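Long-range contact in surface presentation of antigens protein SpaK (Salmonella typhimurium, PDB 2FM8), which stores type III secretion effectors such as SipA, SopA, SopE and SopE2 in the bacterial cytoplasm and keeps them ready for secretion into host cells: residues 79-89 with 117-125. Residues are numbered along the deposited sequence; the frame is centred on the assembly and turned at random.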
loop_
_atom_site.group_PDB
_atom_site.type_symbol
_atom_site.label_atom_id
_atom_site.label_comp_id
_atom_site.label_asym_id
_atom_site.label_seq_id
_atom_site.Cartn_x
_atom_site.Cartn_y
_atom_site.Cartn_z
ATOM N N GLU A 79 11.233 -5.378 12.099
ATOM C CA GLU A 79 12.330 -5.677 12.996
ATOM C C GLU A 79 12.190 -4.948 14.354
ATOM O O GLU A 79 12.771 -5.377 15.365
ATOM C CB GLU A 79 13.691 -5.478 12.307
ATOM C CG GLU A 79 14.248 -4.101 12.317
ATOM C CD GLU A 79 15.718 -4.044 11.800
ATOM O OE1 GLU A 79 16.053 -4.848 10.873
ATOM O OE2 GLU A 79 16.491 -3.199 12.348
ATOM N N GLY A 80 11.390 -3.887 14.390
ATOM C CA GLY A 80 10.988 -3.286 15.651
ATOM C C GLY A 80 11.869 -2.135 16.097
ATOM O O GLY A 80 12.930 -1.858 15.522
ATOM N N CYS A 81 11.393 -1.449 17.122
ATOM C CA CYS A 81 12.018 -0.234 17.606
ATOM C C CYS A 81 11.728 -0.146 19.101
ATOM O O CYS A 81 10.577 0.074 19.508
ATOM C CB CYS A 81 11.465 0.967 16.874
ATOM S SG CYS A 81 12.093 2.494 17.485
ATOM N N HIS A 82 12.772 -0.317 19.895
ATOM C CA HIS A 82 12.646 -0.449 21.344
ATOM C C HIS A 82 12.167 0.827 22.057
ATOM O O HIS A 82 11.719 0.732 23.182
ATOM C CB HIS A 82 13.988 -0.881 21.982
ATOM C CG HIS A 82 14.519 -2.195 21.485
ATOM N ND1 HIS A 82 13.847 -3.389 21.649
ATOM C CD2 HIS A 82 15.679 -2.502 20.848
ATOM C CE1 HIS A 82 14.560 -4.373 21.122
ATOM N NE2 HIS A 82 15.674 -3.861 20.621
ATOM N N PHE A 83 12.263 1.996 21.423
ATOM C CA PHE A 83 11.908 3.272 22.092
ATOM C C PHE A 83 10.545 3.848 21.649
ATOM O O PHE A 83 10.111 4.906 22.127
ATOM C CB PHE A 83 13.041 4.323 21.972
ATOM C CG PHE A 83 13.420 4.653 20.556
ATOM C CD1 PHE A 83 12.680 5.563 19.819
ATOM C CD2 PHE A 83 14.494 4.025 19.945
ATOM C CE1 PHE A 83 13.012 5.843 18.494
ATOM C CE2 PHE A 83 14.821 4.301 18.621
ATOM C CZ PHE A 83 14.086 5.211 17.906
ATOM N N ALA A 84 9.867 3.131 20.765
ATOM C CA ALA A 84 8.576 3.539 20.255
ATOM C C ALA A 84 7.445 2.813 20.990
ATOM O O ALA A 84 7.561 1.635 21.368
ATOM C CB ALA A 84 8.483 3.264 18.757
ATOM N N ARG A 85 6.347 3.528 21.178
ATOM C CA ARG A 85 5.127 2.909 21.654
ATOM C C ARG A 85 4.729 1.866 20.647
ATOM O O ARG A 85 4.782 2.121 19.473
ATOM C CB ARG A 85 4.003 3.920 21.731
ATOM C CG ARG A 85 3.999 4.696 22.943
ATOM C CD ARG A 85 2.620 5.171 23.187
ATOM N NE ARG A 85 2.580 6.176 24.247
ATOM C CZ ARG A 85 2.415 5.911 25.543
ATOM N NH1 ARG A 85 2.316 4.662 25.987
ATOM N NH2 ARG A 85 2.374 6.916 26.407
ATOM N N GLY A 86 4.354 0.687 21.109
ATOM C CA GLY A 86 3.987 -0.395 20.211
ATOM C C GLY A 86 5.172 -1.168 19.670
ATOM O O GLY A 86 4.981 -2.151 18.968
ATOM N N GLY A 87 6.391 -0.735 19.993
ATOM C CA GLY A 87 7.596 -1.444 19.567
ATOM C C GLY A 87 7.903 -1.326 18.081
ATOM O O GLY A 87 8.652 -2.131 17.536
ATOM N N GLN A 88 7.357 -0.291 17.440
ATOM C CA GLN A 88 7.451 -0.153 16.022
ATOM C C GLN A 88 7.386 1.295 15.527
ATOM O O GLN A 88 6.548 2.078 15.963
ATOM C CB GLN A 88 6.329 -0.986 15.369
ATOM C CG GLN A 88 6.785 -1.759 14.203
ATOM C CD GLN A 88 5.755 -2.749 13.688
ATOM O OE1 GLN A 88 5.863 -3.959 13.929
ATOM N NE2 GLN A 88 4.786 -2.250 12.923
ATOM N N LEU A 89 8.291 1.640 14.610
ATOM C CA LEU A 89 8.196 2.901 13.860
ATOM C C LEU A 89 6.980 2.875 12.947
ATOM O O LEU A 89 6.505 1.805 12.559
ATOM C CB LEU A 89 9.461 3.129 13.023
ATOM C CG LEU A 89 10.773 3.302 13.816
ATOM C CD1 LEU A 89 12.009 3.143 13.000
ATOM C CD2 LEU A 89 10.806 4.645 14.485
ATOM N N THR A 117 19.118 7.976 23.813
ATOM C CA THR A 117 18.985 6.641 23.228
ATOM C C THR A 117 17.941 6.633 22.112
ATOM O O THR A 117 18.167 6.052 21.039
ATOM C CB THR A 117 18.627 5.603 24.309
ATOM O OG1 THR A 117 19.748 5.466 25.210
ATOM C CG2 THR A 117 18.267 4.242 23.703
ATOM N N ALA A 118 16.805 7.281 22.368
ATOM C CA ALA A 118 15.765 7.398 21.365
ATOM C C ALA A 118 16.225 8.214 20.152
ATOM O O ALA A 118 15.952 7.826 19.028
ATOM C CB ALA A 118 14.498 8.037 21.970
ATOM N N LEU A 119 16.875 9.359 20.377
ATOM C CA LEU A 119 17.294 10.198 19.252
ATOM C C LEU A 119 18.375 9.559 18.380
ATOM O O LEU A 119 18.346 9.683 17.155
ATOM C CB LEU A 119 17.821 11.570 19.715
ATOM C CG LEU A 119 16.835 12.640 20.165
ATOM C CD1 LEU A 119 17.616 13.908 20.667
ATOM C CD2 LEU A 119 15.895 13.007 19.077
ATOM N N ASN A 120 19.354 8.916 19.014
ATOM C CA ASN A 120 20.432 8.263 18.280
ATOM C C ASN A 120 19.920 7.020 17.562
ATOM O O ASN A 120 20.351 6.711 16.448
ATOM C CB ASN A 120 21.565 7.914 19.235
ATOM C CG ASN A 120 22.391 9.136 19.618
ATOM O OD1 ASN A 120 23.140 9.672 18.795
ATOM N ND2 ASN A 120 22.246 9.586 20.848
ATOM N N GLY A 121 18.986 6.319 18.205
ATOM C CA GLY A 121 18.337 5.181 17.591
ATOM C C GLY A 121 17.540 5.603 16.359
ATOM O O GLY A 121 17.608 4.964 15.310
ATOM N N PHE A 122 16.799 6.691 16.487
ATOM C CA PHE A 122 16.084 7.262 15.354
ATOM C C PHE A 122 17.040 7.644 14.243
ATOM O O PHE A 122 16.785 7.352 13.098
ATOM C CB PHE A 122 15.217 8.459 15.734
ATOM C CG PHE A 122 14.270 8.868 14.639
ATOM C CD1 PHE A 122 12.985 8.359 14.590
ATOM C CD2 PHE A 122 14.675 9.738 13.635
ATOM C CE1 PHE A 122 12.114 8.704 13.550
ATOM C CE2 PHE A 122 13.809 10.100 12.611
ATOM C CZ PHE A 122 12.528 9.576 12.571
ATOM N N TYR A 123 18.136 8.299 14.579
ATOM C CA TYR A 123 19.179 8.580 13.579
ATOM C C TYR A 123 19.602 7.330 12.790
ATOM O O TYR A 123 19.710 7.364 11.554
ATOM C CB TYR A 123 20.397 9.231 14.266
ATOM C CG TYR A 123 21.490 9.642 13.324
ATOM C CD1 TYR A 123 21.494 10.904 12.734
ATOM C CD2 TYR A 123 22.515 8.764 12.994
ATOM C CE1 TYR A 123 22.491 11.278 11.845
ATOM C CE2 TYR A 123 23.535 9.142 12.090
ATOM C CZ TYR A 123 23.513 10.401 11.527
ATOM O OH TYR A 123 24.516 10.786 10.651
ATOM N N ASN A 124 19.912 6.247 13.509
ATOM C CA ASN A 124 20.293 5.006 12.887
ATOM C C ASN A 124 19.219 4.533 11.873
ATOM O O ASN A 124 19.519 4.181 10.720
ATOM C CB ASN A 124 20.430 3.905 13.947
ATOM C CG ASN A 124 21.731 3.933 14.688
ATOM O OD1 ASN A 124 22.689 4.591 14.313
ATOM N ND2 ASN A 124 21.769 3.178 15.775
ATOM N N TYR A 125 17.965 4.534 12.299
ATOM C CA TYR A 125 16.891 4.111 11.387
ATOM C C TYR A 125 16.682 5.075 10.256
ATOM O O TYR A 125 16.366 4.666 9.148
ATOM C CB TYR A 125 15.570 3.910 12.110
ATOM C CG TYR A 125 15.563 2.754 13.053
ATOM C CD1 TYR A 125 15.533 1.433 12.601
ATOM C CD2 TYR A 125 15.535 2.986 14.412
ATOM C CE1 TYR A 125 15.475 0.367 13.544
ATOM C CE2 TYR A 125 15.502 1.963 15.322
ATOM C CZ TYR A 125 15.488 0.683 14.903
ATOM O OH TYR A 125 15.449 -0.260 15.921
#
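Phe83 lies flat against the backbone of residues 117-125 of helix 112-132, a worked example of how a loop can pack on a helix through contacts that are mostly aromatic and apolar. With CG held between its own backbone N and carbonyl carbon (chi1 58°), Phe83 turns a ring face to the helix in a CH-pi contact: Ala118 CA stands 3.8 Å from the centroid of the Phe83 ring, 16° off its normal, and the carbonyl O of Ala118 reaches the same face nearer the rim. The far end of the ring, Phe83 CZ, comes to 3.4 Å from Phe122 N. Gly121 brings its CA to 3.8 Å from Phe83 CE2, so the ring packs directly against the helix backbone. One turn beyond Gly121, the Tyr125 ring receives Leu89 CD1 over one face, 3.6 Å from Tyr125 CG, in a second CH-pi contact.

Apolar and sulfur contacts join the two rings. Phe83 CE2 meets the edge of the Tyr125 ring at Tyr125 CE2, 4.1 Å away. Cys81 SG serves both: it lies over the centre of the other Phe83 face, 3.3 Å above the plane, and approaches the Tyr125 ring obliquely in a sulfur-aromatic contact. Leu89 CD2 brushes Phe122 CD1.

Polar atoms gather about the far end of Tyr125, whose OH is 3.0 Å from Gly80 O. Glu79 OE2 lies at the ring edge near its plane, 3.9 Å from Tyr125 CE1, with the carboxylate turned 73° from the ring.

Leu119, Asn120 and Tyr123 meet a chain of another protein, while Gln88 packs on Leu91 of the second subunit, so the contact joins a loop beside the dimer partner to the helix that meets the other protein. The loop, folded by a type I turn from Cys81 to Ala84, runs from helix 62-78 into strand 90-94. Loop and helix pack against each other and on the sheet, Phe83 and Leu89 touching Ala102 of strand 97-103 and Phe122 resting on Ile54 and Ala56 of strand 51-57.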